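Local coordinates for uncharacterized protein (Legionella pneumophila subsp. pneumophila str. Philadelphia 1, PDB 4RD8) that is of unknown function but folds as an all-helical protein of the DUF5636 family from a pathogenic Legionella strain, at residues 34-38 with 181-185; 54-59 with 74-78; 131-137 with 192-198. The protein carries 3 engineered substitutions. All coordinates share one frame; numbering follows the deposited sequence. Where two conformers were deposited one is given.

In the fold
All three contacts are buried and join helices, or a helix and the loop leading into one, in this strandless fold. Contacts 1 and 3 lie near the centre of the chain, their own centres about 9 Å apart, and share helix 130-144, which carries one side of contact 3 and packs on both segments of contact 1. Q134 bonds to the carbonyl of I184, and L38 O and S192 N probably bond too. Contact 2 has its centre about 17 Å from the centre of the chain, across it from contact 1. Contact 1 is largely aliphatic with one water bridge, contact 3 turns on a buried glutamine amide, and contact 2 adds a partly exposed arginine to a leucine layer.

Contact 1: 34-38 with 181-185; sequences IENYL and DVLID
E35 meets both V182 and L183 where helix 25-38 meets helix 179-184, and the backbones are close here, the CA atoms of E35 and L183 being 5.5 Å apart. Its CB rests on the L183 methyl CD2 at 3.9 Å. From there CG swings anti to the backbone N (chi1 -169°) and the chain stays extended, which carries the carboxylate outward from its own helix to V182. At the tip OE2 lies 3.5 Å from the V182 methyl CG1 and accepts from a water, 2.6 Å away, that also donates to the carbonyl O of V182 at 2.7 Å. The carboxylate and a backbone carbonyl, both acceptors, are thus bridged by one water that donates a hydrogen bond to each.

The other side chains are aliphatic. L183 turns its CD2 branch to helix 25-38, where it meets E35 and, more loosely, CG2 of I34. One turn on from I34, L38 sends CD1 in front of the carbonyl O of L183, 3.4 Å away, and against CG2 of I184 at 3.9 Å. That carbonyl is buried with no polar partner in the model, and the L38 methyl is what it meets across the contact.

Helix 130-144 packs against both segments, I138 on I34 and W135 on I184, while F177 touches V182 from the loop preceding helix 179-184.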
ATOM      1  N   ILE A  34     -10.497   2.474   5.078  1.00 23.71           N
ATOM      2  CA  ILE A  34      -9.154   1.917   4.890  1.00 21.11           C
ATOM      3  C   ILE A  34      -8.514   1.576   6.229  1.00 20.61           C
ATOM      4  O   ILE A  34      -7.957   0.492   6.397  1.00 24.54           O
ATOM      5  CB  ILE A  34      -8.257   2.878   4.089  1.00 20.12           C
ATOM      6  CG1 ILE A  34      -8.748   2.924   2.643  1.00 20.29           C
ATOM      7  CG2 ILE A  34      -6.797   2.448   4.147  1.00 20.99           C
ATOM      8  CD1 ILE A  34      -8.020   3.940   1.788  1.00 22.81           C
ATOM      9  N   GLU A  35      -8.620   2.492   7.187  1.00 25.71           N
ATOM     10  CA  GLU A  35      -8.028   2.284   8.504  1.00 25.22           C
ATOM     11  C   GLU A  35      -8.655   1.063   9.157  1.00 28.12           C
ATOM     12  O   GLU A  35      -7.963   0.234   9.742  1.00 29.16           O
ATOM     13  CB  GLU A  35      -8.239   3.518   9.389  1.00 28.09           C
ATOM     14  CG  GLU A  35      -7.444   3.506  10.677  1.00 35.23           C
ATOM     15  CD  GLU A  35      -7.924   4.557  11.656  1.00 45.43           C
ATOM     16  OE1 GLU A  35      -9.156   4.758  11.743  1.00 44.62           O
ATOM     17  OE2 GLU A  35      -7.077   5.181  12.334  1.00 52.71           O
ATOM     18  N   ASN A  36      -9.973   0.945   9.038  1.00 24.76           N
ATOM     19  CA  ASN A  36     -10.691  -0.152   9.669  1.00 27.38           C
ATOM     20  C   ASN A  36     -10.387  -1.497   9.014  1.00 29.62           C
ATOM     21  O   ASN A  36     -10.440  -2.534   9.670  1.00 32.21           O
ATOM     22  CB  ASN A  36     -12.199   0.121   9.660  1.00 29.68           C
ATOM     23  CG  ASN A  36     -12.609   1.163  10.683  1.00 47.84           C
ATOM     24  OD1 ASN A  36     -11.878   1.434  11.638  1.00 55.18           O
ATOM     25  ND2 ASN A  36     -13.790   1.745  10.495  1.00 53.25           N
ATOM     26  N   TYR A  37     -10.080  -1.460   7.721  1.00 28.03           N
ATOM     27  CA  TYR A  37      -9.730  -2.656   6.963  1.00 26.95           C
ATOM     28  C   TYR A  37      -8.328  -3.140   7.350  1.00 25.64           C
ATOM     29  O   TYR A  37      -8.141  -4.292   7.727  1.00 28.80           O
ATOM     30  CB  TYR A  37      -9.839  -2.379   5.450  1.00 23.50           C
ATOM     31  CG  TYR A  37      -9.179  -3.436   4.581  1.00 25.58           C
ATOM     32  CD1 TYR A  37      -9.688  -4.727   4.509  1.00 29.06           C
ATOM     33  CD2 TYR A  37      -8.042  -3.139   3.843  1.00 24.56           C
ATOM     34  CE1 TYR A  37      -9.081  -5.696   3.720  1.00 25.41           C
ATOM     35  CE2 TYR A  37      -7.426  -4.094   3.058  1.00 23.66           C
ATOM     36  CZ  TYR A  37      -7.950  -5.368   2.994  1.00 24.62           C
ATOM     37  OH  TYR A  37      -7.334  -6.316   2.217  1.00 28.00           O
ATOM     38  N   LEU A  38      -7.351  -2.247   7.297  1.00 26.02           N
ATOM     39  CA  LEU A  38      -5.969  -2.620   7.621  1.00 23.61           C
ATOM     40  C   LEU A  38      -5.759  -3.081   9.068  1.00 25.18           C
ATOM     41  O   LEU A  38      -4.824  -3.833   9.348  1.00 29.27           O
ATOM     42  CB  LEU A  38      -5.006  -1.468   7.282  1.00 24.01           C
ATOM     43  CG  LEU A  38      -4.964  -1.097   5.795  1.00 21.96           C
ATOM     44  CD1 LEU A  38      -4.054   0.100   5.571  1.00 27.12           C
ATOM     45  CD2 LEU A  38      -4.514  -2.276   4.925  1.00 23.36           C
ATOM     46  N   ASP A 181       0.778   8.623   7.613  1.00 24.14           N
ATOM     47  CA  ASP A 181       1.161   7.864   8.808  1.00 25.23           C
ATOM     48  C   ASP A 181       0.011   7.051   9.419  1.00 25.31           C
ATOM     49  O   ASP A 181       0.166   5.865   9.725  1.00 25.15           O
ATOM     50  CB  ASP A 181       1.684   8.804   9.896  1.00 26.38           C
ATOM     51  CG  ASP A 181       2.998   9.475   9.530  1.00 29.40           C
ATOM     52  OD1 ASP A 181       3.678   9.026   8.577  1.00 30.49           O
ATOM     53  OD2 ASP A 181       3.366  10.447  10.231  1.00 27.70           O
ATOM     54  N   VAL A 182      -1.129   7.701   9.631  1.00 23.77           N
ATOM     55  CA  VAL A 182      -2.246   7.075  10.349  1.00 23.62           C
ATOM     56  C   VAL A 182      -2.803   5.872   9.596  1.00 21.03           C
ATOM     57  O   VAL A 182      -3.275   4.890  10.207  1.00 22.99           O
ATOM     58  CB  VAL A 182      -3.364   8.106  10.647  1.00 27.66           C
ATOM     59  CG1 VAL A 182      -4.609   7.431  11.172  1.00 36.46           C
ATOM     60  CG2 VAL A 182      -2.868   9.125  11.660  1.00 27.67           C
ATOM     61  N   LEU A 183      -2.726   5.931   8.270  1.00 19.60           N
ATOM     62  CA  LEU A 183      -3.272   4.869   7.436  1.00 24.57           C
ATOM     63  C   LEU A 183      -2.293   3.732   7.185  1.00 21.68           C
ATOM     64  O   LEU A 183      -2.642   2.571   7.368  1.00 25.05           O
ATOM     65  CB  LEU A 183      -3.753   5.420   6.093  1.00 24.78           C
ATOM     66  CG  LEU A 183      -4.966   6.346   6.209  1.00 22.89           C
ATOM     67  CD1 LEU A 183      -5.489   6.679   4.821  1.00 26.80           C
ATOM     68  CD2 LEU A 183      -6.055   5.718   7.079  1.00 25.09           C
ATOM     69  N   ILE A 184      -1.071   4.064   6.776  1.00 19.51           N
ATOM     70  CA  ILE A 184      -0.172   3.045   6.249  1.00 20.40           C
ATOM     71  C   ILE A 184       1.257   3.152   6.748  1.00 20.39           C
ATOM     72  O   ILE A 184       2.132   2.435   6.272  1.00 21.85           O
ATOM     73  CB  ILE A 184      -0.151   3.065   4.700  1.00 19.91           C
ATOM     74  CG1 ILE A 184       0.323   4.439   4.205  1.00 25.09           C
ATOM     75  CG2 ILE A 184      -1.527   2.673   4.126  1.00 21.37           C
ATOM     76  CD1 ILE A 184       0.540   4.526   2.722  1.00 28.09           C
ATOM     77  N   ASP A 185       1.520   4.054   7.692  1.00 19.20           N
ATOM     78  CA  ASP A 185       2.880   4.174   8.223  1.00 21.01           C
ATOM     79  C   ASP A 185       2.854   4.332   9.750  1.00 21.69           C
ATOM     80  O   ASP A 185       3.659   5.069  10.324  1.00 23.56           O
ATOM     81  CB  ASP A 185       3.612   5.350   7.555  1.00 21.47           C
ATOM     82  CG  ASP A 185       5.034   5.013   7.152  1.00 30.15           C
ATOM     83  OD1 ASP A 185       5.471   3.869   7.370  1.00 28.51           O
ATOM     84  OD2 ASP A 185       5.720   5.901   6.596  1.00 32.21           O
TER
HETATM   85  O   HOH W   1      -4.582   4.451  12.483  1.00 32.45           O

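Contact 2: 54-59 with 74-78; sequences QLTMRL and QLRTL
R58 reaches across to Q74 and T77 where helices 41-61 and 69-85, consecutive in the chain, form a helix-loop-helix pair; their local axes make an angle of 125° and approach to 10.1 Å.

The apolar layer is mostly leucines. L55, its CG anti to the backbone N, brings CD1 over the backbone of L75, 3.8 Å from CA, while its CB meets the L78 methyl CD2 at 4.0 Å. L59 and the aliphatic part of Q74 run past each other in opposite directions, L59 CD2 lying 3.8 Å from Q74 CB. Helix 211-218 adds V212 against L59, and V216 and I217 against L75.

The polar interactions centre on R58. Its chain is extended from CG to NE, its CD passes L78 CB, and one face of the guanidinium lies by the backbone N of L78, toward its rim. A salt bridge from NH2 to E81, one turn beyond T77, anchors the group; NH2 also makes a weak bond to T77 OG1. Q54, whose amide nitrogen is bound to E50, sets OE1 against the L78 methyl CD1. Q74 OE1 accepts from K62 as well as from R58, so two cationic side chains share one amide oxygen. The R58 NE to Q74 OE1 bond is short, 2.7 Å, but bent to 132° at the hydrogen, with the oxygen 29° out of the guanidinium plane.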
ATOM      1  N   GLN A  54      -2.760 -14.903  -7.423  1.00 34.40           N
ATOM      2  CA  GLN A  54      -2.485 -14.277  -8.709  1.00 38.31           C
ATOM      3  C   GLN A  54      -1.006 -14.419  -9.087  1.00 37.91           C
ATOM      4  O   GLN A  54      -0.675 -14.712 -10.235  1.00 39.93           O
ATOM      5  CB  GLN A  54      -2.944 -12.813  -8.707  1.00 35.70           C
ATOM      6  CG  GLN A  54      -4.458 -12.658  -8.557  1.00 34.63           C
ATOM      7  CD  GLN A  54      -4.924 -11.225  -8.733  1.00 36.03           C
ATOM      8  OE1 GLN A  54      -4.210 -10.396  -9.296  1.00 37.67           O
ATOM      9  NE2 GLN A  54      -6.125 -10.924  -8.240  1.00 39.14           N
ATOM     10  N   LEU A  55      -0.127 -14.238  -8.108  1.00 32.06           N
ATOM     11  CA  LEU A  55       1.311 -14.428  -8.307  1.00 32.72           C
ATOM     12  C   LEU A  55       1.662 -15.879  -8.658  1.00 38.40           C
ATOM     13  O   LEU A  55       2.444 -16.131  -9.586  1.00 38.20           O
ATOM     14  CB  LEU A  55       2.069 -13.989  -7.051  1.00 32.54           C
ATOM     15  CG  LEU A  55       3.594 -14.123  -7.023  1.00 38.44           C
ATOM     16  CD1 LEU A  55       4.224 -13.305  -8.151  1.00 37.52           C
ATOM     17  CD2 LEU A  55       4.142 -13.684  -5.661  1.00 38.93           C
ATOM     18  N   THR A  56       1.086 -16.824  -7.914  1.00 35.48           N
ATOM     19  CA  THR A  56       1.282 -18.249  -8.177  1.00 40.54           C
ATOM     20  C   THR A  56       0.881 -18.592  -9.606  1.00 44.49           C
ATOM     21  O   THR A  56       1.587 -19.321 -10.310  1.00 44.45           O
ATOM     22  CB  THR A  56       0.440 -19.116  -7.217  1.00 43.60           C
ATOM     23  OG1 THR A  56       0.848 -18.867  -5.866  1.00 43.52           O
ATOM     24  CG2 THR A  56       0.614 -20.585  -7.535  1.00 47.93           C
HETATM   25  N   MSE A  57      -0.268 -18.068 -10.019  1.00 43.60           N
HETATM   26  CA  MSE A  57      -0.778 -18.237 -11.376  0.54 48.03           C
HETATM   27  C   MSE A  57       0.231 -17.718 -12.394  1.00 47.28           C
HETATM   28  O   MSE A  57       0.516 -18.356 -13.406  1.00 49.48           O
HETATM   29  CB  MSE A  57      -2.066 -17.429 -11.532  0.54 49.70           C
HETATM   30  CG  MSE A  57      -3.307 -18.245 -11.800  0.54 53.57           C
HETATM   31 SE   MSE A  57      -4.672 -17.097 -12.584  0.54117.78          SE
HETATM   32  CE  MSE A  57      -3.626 -16.349 -14.043  0.54 44.57           C
ATOM     33  N   ARG A  58       0.753 -16.534 -12.104  1.00 47.58           N
ATOM     34  CA  ARG A  58       1.669 -15.822 -12.981  1.00 40.15           C
ATOM     35  C   ARG A  58       2.974 -16.578 -13.197  1.00 47.59           C
ATOM     36  O   ARG A  58       3.396 -16.786 -14.335  1.00 48.79           O
ATOM     37  CB  ARG A  58       1.954 -14.455 -12.368  1.00 37.36           C
ATOM     38  CG  ARG A  58       2.385 -13.391 -13.335  1.00 54.29           C
ATOM     39  CD  ARG A  58       2.401 -12.046 -12.625  1.00 53.48           C
ATOM     40  NE  ARG A  58       2.858 -10.971 -13.497  1.00 59.02           N
ATOM     41  CZ  ARG A  58       2.053 -10.110 -14.107  1.00 58.30           C
ATOM     42  NH1 ARG A  58       0.739 -10.190 -13.939  1.00 47.13           N
ATOM     43  NH2 ARG A  58       2.567  -9.166 -14.879  1.00 65.28           N
ATOM     44  N   LEU A  59       3.599 -16.998 -12.098  1.00 42.18           N
ATOM     45  CA  LEU A  59       4.854 -17.749 -12.155  1.00 50.32           C
ATOM     46  C   LEU A  59       4.704 -19.044 -12.940  1.00 54.73           C
ATOM     47  O   LEU A  59       5.540 -19.369 -13.787  1.00 54.89           O
ATOM     48  CB  LEU A  59       5.355 -18.064 -10.744  1.00 46.61           C
ATOM     49  CG  LEU A  59       5.688 -16.890  -9.823  1.00 46.46           C
ATOM     50  CD1 LEU A  59       6.246 -17.407  -8.506  1.00 41.77           C
ATOM     51  CD2 LEU A  59       6.675 -15.955 -10.489  1.00 48.55           C
ATOM     52  N   GLN A  74       8.171 -10.658 -11.680  1.00 40.54           N
ATOM     53  CA  GLN A  74       6.748 -10.937 -11.863  1.00 40.81           C
ATOM     54  C   GLN A  74       5.865 -10.314 -10.781  1.00 39.53           C
ATOM     55  O   GLN A  74       4.786  -9.799 -11.077  1.00 35.53           O
ATOM     56  CB  GLN A  74       6.497 -12.443 -11.965  1.00 43.24           C
ATOM     57  CG  GLN A  74       6.910 -13.026 -13.300  1.00 50.96           C
ATOM     58  CD  GLN A  74       6.335 -12.246 -14.459  1.00 51.58           C
ATOM     59  OE1 GLN A  74       5.128 -12.013 -14.525  1.00 59.39           O
ATOM     60  NE2 GLN A  74       7.198 -11.826 -15.375  1.00 58.82           N
ATOM     61  N   LEU A  75       6.320 -10.364  -9.533  1.00 32.55           N
ATOM     62  CA  LEU A  75       5.588  -9.735  -8.433  1.00 32.31           C
ATOM     63  C   LEU A  75       5.516  -8.220  -8.618  1.00 33.97           C
ATOM     64  O   LEU A  75       4.481  -7.606  -8.371  1.00 26.81           O
ATOM     65  CB  LEU A  75       6.242 -10.060  -7.086  1.00 35.58           C
ATOM     66  CG  LEU A  75       5.663  -9.319  -5.874  1.00 32.58           C
ATOM     67  CD1 LEU A  75       4.188  -9.626  -5.716  1.00 32.98           C
ATOM     68  CD2 LEU A  75       6.411  -9.688  -4.601  1.00 39.55           C
ATOM     69  N   ARG A  76       6.623  -7.623  -9.049  1.00 32.34           N
ATOM     70  CA  ARG A  76       6.674  -6.175  -9.271  1.00 30.45           C
ATOM     71  C   ARG A  76       5.726  -5.740 -10.380  1.00 30.71           C
ATOM     72  O   ARG A  76       5.047  -4.722 -10.259  1.00 31.79           O
ATOM     73  CB  ARG A  76       8.101  -5.729  -9.601  1.00 36.71           C
ATOM     74  CG  ARG A  76       8.892  -5.208  -8.409  1.00 53.45           C
ATOM     75  CD  ARG A  76      10.266  -5.842  -8.338  1.00 59.16           C
ATOM     76  NE  ARG A  76      11.273  -4.947  -7.770  1.00 57.26           N
ATOM     77  CZ  ARG A  76      11.773  -5.046  -6.542  1.00 62.02           C
ATOM     78  NH1 ARG A  76      11.367  -6.007  -5.724  1.00 62.67           N
ATOM     79  NH2 ARG A  76      12.686  -4.176  -6.131  1.00 66.79           N
ATOM     80  N   THR A  77       5.682  -6.516 -11.459  1.00 30.39           N
ATOM     81  CA  THR A  77       4.802  -6.192 -12.571  1.00 30.46           C
ATOM     82  C   THR A  77       3.345  -6.435 -12.182  1.00 32.66           C
ATOM     83  O   THR A  77       2.464  -5.682 -12.587  1.00 31.94           O
ATOM     84  CB  THR A  77       5.181  -6.957 -13.864  1.00 41.66           C
ATOM     85  OG1 THR A  77       5.223  -8.360 -13.592  1.00 53.65           O
ATOM     86  CG2 THR A  77       6.548  -6.507 -14.364  1.00 41.61           C
ATOM     87  N   LEU A  78       3.091  -7.476 -11.389  1.00 28.37           N
ATOM     88  CA  LEU A  78       1.748  -7.699 -10.857  1.00 26.92           C
ATOM     89  C   LEU A  78       1.316  -6.538  -9.967  1.00 28.36           C
ATOM     90  O   LEU A  78       0.197  -6.029 -10.092  1.00 24.92           O
ATOM     91  CB  LEU A  78       1.669  -9.019 -10.077  1.00 27.32           C
ATOM     92  CG  LEU A  78       0.390  -9.279  -9.269  1.00 30.83           C
ATOM     93  CD1 LEU A  78      -0.842  -9.287 -10.171  1.00 36.77           C
ATOM     94  CD2 LEU A  78       0.498 -10.604  -8.497  1.00 35.83           C
TER

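Contact 3: 131-137 with 192-198; sequences HAIQWCL and SRSPEWL
Q134 and H131, one turn apart on helix 130-144, face a loop that turns at S192-S194 into helix 195-204, the CA atoms of H131 and P195 lying 6.7 Å apart. S194 is the N-cap of that helix, its OG accepting from the backbone N of W197, and P195 takes the first helical position. CE1 of H131 meets P195 CG at 3.8 Å, obliquely.

L198 sends CD2 against Q134 CG at 3.7 Å, the two side chains passing in opposite directions; the same methyl meets CD1 of L137 tip to tip, and more distantly I133. Helix 41-61 backs L137 with L48.

The buried amide of Q134 has partners at both ends. NE2 donates to the carbonyl O of S192 at 2.9 Å, a nearly straight bond of 161° in the amide plane, and also to the carbonyl of I184, so one nitrogen holds two carbonyls of the chain. These two acceptors at NE2 and the ND1 donor at OE1 together fix which way round the amide sits: H131 ND1 donates to Q134 OE1 at 2.7 Å, with OE1 only 7° out of the imidazole plane.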
ATOM      1  N   HIS A 131       4.638  -0.574   1.142  1.00 21.75           N
ATOM      2  CA  HIS A 131       3.582   0.411   0.909  1.00 18.31           C
ATOM      3  C   HIS A 131       2.837   0.098  -0.387  1.00 19.12           C
ATOM      4  O   HIS A 131       1.613   0.223  -0.455  1.00 19.92           O
ATOM      5  CB  HIS A 131       4.142   1.839   0.873  1.00 19.47           C
ATOM      6  CG  HIS A 131       4.595   2.349   2.201  1.00 20.68           C
ATOM      7  ND1 HIS A 131       3.877   2.149   3.369  1.00 20.30           N
ATOM      8  CD2 HIS A 131       5.685   3.077   2.552  1.00 22.83           C
ATOM      9  CE1 HIS A 131       4.515   2.727   4.375  1.00 21.06           C
ATOM     10  NE2 HIS A 131       5.611   3.288   3.908  1.00 20.26           N
ATOM     11  N   ALA A 132       3.572  -0.320  -1.417  1.00 18.36           N
ATOM     12  CA  ALA A 132       2.935  -0.737  -2.663  1.00 19.28           C
ATOM     13  C   ALA A 132       1.975  -1.886  -2.405  1.00 21.75           C
ATOM     14  O   ALA A 132       0.867  -1.914  -2.947  1.00 19.80           O
ATOM     15  CB  ALA A 132       3.988  -1.141  -3.697  1.00 19.74           C
ATOM     16  N   ILE A 133       2.400  -2.831  -1.571  1.00 17.77           N
ATOM     17  CA  ILE A 133       1.547  -3.962  -1.208  1.00 20.80           C
ATOM     18  C   ILE A 133       0.307  -3.538  -0.407  1.00 21.71           C
ATOM     19  O   ILE A 133      -0.789  -4.047  -0.661  1.00 23.11           O
ATOM     20  CB  ILE A 133       2.341  -5.075  -0.485  1.00 23.95           C
ATOM     21  CG1 ILE A 133       3.334  -5.713  -1.460  1.00 23.21           C
ATOM     22  CG2 ILE A 133       1.404  -6.141   0.049  1.00 21.09           C
ATOM     23  CD1 ILE A 133       4.296  -6.694  -0.816  1.00 27.93           C
ATOM     24  N   GLN A 134       0.465  -2.612   0.542  1.00 21.99           N
ATOM     25  CA  GLN A 134      -0.694  -2.076   1.268  1.00 22.74           C
ATOM     26  C   GLN A 134      -1.742  -1.565   0.298  1.00 22.47           C
ATOM     27  O   GLN A 134      -2.925  -1.893   0.418  1.00 21.72           O
ATOM     28  CB  GLN A 134      -0.288  -0.944   2.220  1.00 15.99           C
ATOM     29  CG  GLN A 134       0.365  -1.435   3.498  1.00 20.05           C
ATOM     30  CD  GLN A 134       1.123  -0.328   4.206  1.00 19.07           C
ATOM     31  OE1 GLN A 134       1.755   0.512   3.557  1.00 23.16           O
ATOM     32  NE2 GLN A 134       1.062  -0.316   5.532  1.00 21.63           N
ATOM     33  N   TRP A 135      -1.296  -0.770  -0.668  1.00 18.35           N
ATOM     34  CA  TRP A 135      -2.212  -0.243  -1.666  1.00 16.55           C
ATOM     35  C   TRP A 135      -2.835  -1.332  -2.529  1.00 20.31           C
ATOM     36  O   TRP A 135      -4.033  -1.285  -2.808  1.00 19.32           O
ATOM     37  CB  TRP A 135      -1.571   0.916  -2.462  1.00 17.13           C
ATOM     38  CG  TRP A 135      -1.620   2.130  -1.598  1.00 17.61           C
ATOM     39  CD1 TRP A 135      -0.626   2.621  -0.804  1.00 19.61           C
ATOM     40  CD2 TRP A 135      -2.781   2.942  -1.348  1.00 21.80           C
ATOM     41  NE1 TRP A 135      -1.086   3.719  -0.104  1.00 22.02           N
ATOM     42  CE2 TRP A 135      -2.402   3.926  -0.413  1.00 20.51           C
ATOM     43  CE3 TRP A 135      -4.092   2.930  -1.832  1.00 22.59           C
ATOM     44  CZ2 TRP A 135      -3.296   4.909   0.034  1.00 21.23           C
ATOM     45  CZ3 TRP A 135      -4.977   3.903  -1.384  1.00 20.57           C
ATOM     46  CH2 TRP A 135      -4.572   4.879  -0.455  1.00 20.47           C
ATOM     47  N   CYS A 136      -2.054  -2.338  -2.920  1.00 18.28           N
ATOM     48  CA  CYS A 136      -2.640  -3.460  -3.651  1.00 16.72           C
ATOM     49  C   CYS A 136      -3.730  -4.154  -2.833  1.00 20.06           C
ATOM     50  O   CYS A 136      -4.727  -4.573  -3.389  1.00 20.58           O
ATOM     51  CB  CYS A 136      -1.584  -4.486  -4.086  1.00 19.25           C
ATOM     52  SG  CYS A 136      -0.466  -3.870  -5.350  1.00 24.03           S
ATOM     53  N   LEU A 137      -3.532  -4.291  -1.521  1.00 21.94           N
ATOM     54  CA  LEU A 137      -4.539  -4.952  -0.683  1.00 21.67           C
ATOM     55  C   LEU A 137      -5.837  -4.130  -0.649  1.00 21.01           C
ATOM     56  O   LEU A 137      -6.940  -4.677  -0.769  1.00 22.53           O
ATOM     57  CB  LEU A 137      -4.001  -5.186   0.737  1.00 22.49           C
ATOM     58  CG  LEU A 137      -2.785  -6.123   0.825  1.00 23.25           C
ATOM     59  CD1 LEU A 137      -2.245  -6.148   2.251  1.00 32.57           C
ATOM     60  CD2 LEU A 137      -3.145  -7.546   0.369  1.00 26.36           C
ATOM     61  N   SER A 192      -1.747  -4.246   9.851  1.00 24.39           N
ATOM     62  CA  SER A 192      -1.174  -3.837   8.578  1.00 23.48           C
ATOM     63  C   SER A 192      -1.075  -2.327   8.361  1.00 22.67           C
ATOM     64  O   SER A 192      -0.575  -1.893   7.332  1.00 23.52           O
ATOM     65  CB  SER A 192      -1.936  -4.484   7.416  1.00 25.10           C
ATOM     66  OG  SER A 192      -1.897  -5.893   7.536  1.00 28.75           O
ATOM     67  N   ARG A 193      -1.528  -1.527   9.323  1.00 25.82           N
ATOM     68  CA  ARG A 193      -1.259  -0.087   9.262  1.00 23.86           C
ATOM     69  C   ARG A 193       0.232   0.162   9.405  1.00 24.37           C
ATOM     70  O   ARG A 193       0.748   1.192   8.968  1.00 21.34           O
ATOM     71  CB  ARG A 193      -1.996   0.667  10.363  1.00 28.00           C
ATOM     72  CG  ARG A 193      -3.496   0.766  10.177  1.00 29.22           C
ATOM     73  CD  ARG A 193      -4.085   1.440  11.391  1.00 24.15           C
ATOM     74  NE  ARG A 193      -3.954   0.590  12.574  1.00 27.71           N
ATOM     75  CZ  ARG A 193      -4.246   0.973  13.811  1.00 34.38           C
ATOM     76  NH1 ARG A 193      -4.670   2.212  14.037  1.00 35.29           N
ATOM     77  NH2 ARG A 193      -4.109   0.116  14.822  1.00 33.51           N
ATOM     78  N   SER A 194       0.926  -0.783  10.034  1.00 25.24           N
ATOM     79  CA  SER A 194       2.378  -0.696  10.160  1.00 24.27           C
ATOM     80  C   SER A 194       3.037  -1.526   9.073  1.00 25.48           C
ATOM     81  O   SER A 194       2.805  -2.734   8.986  1.00 24.92           O
ATOM     82  CB  SER A 194       2.831  -1.229  11.514  1.00 26.39           C
ATOM     83  OG  SER A 194       4.239  -1.459  11.515  1.00 29.30           O
ATOM     84  N   PRO A 195       3.868  -0.889   8.234  1.00 26.19           N
ATOM     85  CA  PRO A 195       4.546  -1.686   7.207  1.00 26.88           C
ATOM     86  C   PRO A 195       5.531  -2.691   7.798  1.00 29.91           C
ATOM     87  O   PRO A 195       5.751  -3.735   7.184  1.00 30.72           O
ATOM     88  CB  PRO A 195       5.285  -0.627   6.371  1.00 28.92           C
ATOM     89  CG  PRO A 195       5.485   0.534   7.331  1.00 27.00           C
ATOM     90  CD  PRO A 195       4.225   0.540   8.166  1.00 23.79           C
ATOM     91  N   GLU A 196       6.118  -2.394   8.958  1.00 28.42           N
ATOM     92  CA  GLU A 196       7.016  -3.350   9.594  1.00 28.75           C
ATOM     93  C   GLU A 196       6.229  -4.583  10.000  1.00 29.30           C
ATOM     94  O   GLU A 196       6.696  -5.716   9.857  1.00 33.29           O
ATOM     95  CB  GLU A 196       7.696  -2.753  10.831  1.00 31.14           C
ATOM     96  CG  GLU A 196       8.393  -1.428  10.590  1.00 47.07           C
ATOM     97  CD  GLU A 196       9.269  -1.444   9.355  1.00 56.75           C
ATOM     98  OE1 GLU A 196      10.363  -2.034   9.414  1.00 62.99           O
ATOM     99  OE2 GLU A 196       8.860  -0.873   8.321  1.00 59.56           O
ATOM    100  N   TRP A 197       5.034  -4.363  10.525  1.00 28.48           N
ATOM    101  CA  TRP A 197       4.221  -5.489  10.960  1.00 32.07           C
ATOM    102  C   TRP A 197       3.762  -6.300   9.754  1.00 30.32           C
ATOM    103  O   TRP A 197       3.809  -7.528   9.783  1.00 32.16           O
ATOM    104  CB  TRP A 197       3.023  -5.024  11.797  1.00 31.67           C
ATOM    105  CG  TRP A 197       2.236  -6.181  12.367  1.00 30.69           C
ATOM    106  CD1 TRP A 197       2.383  -6.750  13.601  1.00 33.43           C
ATOM    107  CD2 TRP A 197       1.196  -6.920  11.704  1.00 32.70           C
ATOM    108  NE1 TRP A 197       1.492  -7.793  13.746  1.00 38.87           N
ATOM    109  CE2 TRP A 197       0.753  -7.910  12.600  1.00 35.47           C
ATOM    110  CE3 TRP A 197       0.598  -6.828  10.442  1.00 31.66           C
ATOM    111  CZ2 TRP A 197      -0.267  -8.811  12.270  1.00 36.08           C
ATOM    112  CZ3 TRP A 197      -0.415  -7.719  10.119  1.00 33.36           C
ATOM    113  CH2 TRP A 197      -0.835  -8.698  11.031  1.00 32.59           C
ATOM    114  N   LEU A 198       3.328  -5.619   8.692  1.00 27.43           N
ATOM    115  CA  LEU A 198       2.845  -6.333   7.508  1.00 28.02           C
ATOM    116  C   LEU A 198       3.956  -7.125   6.834  1.00 29.88           C
ATOM    117  O   LEU A 198       3.747  -8.260   6.421  1.00 28.07           O
ATOM    118  CB  LEU A 198       2.172  -5.388   6.511  1.00 25.21           C
ATOM    119  CG  LEU A 198       1.707  -6.002   5.185  1.00 22.43           C
ATOM    120  CD1 LEU A 198       0.676  -7.098   5.406  1.00 23.28           C
ATOM    121  CD2 LEU A 198       1.138  -4.917   4.277  1.00 23.38           C
TER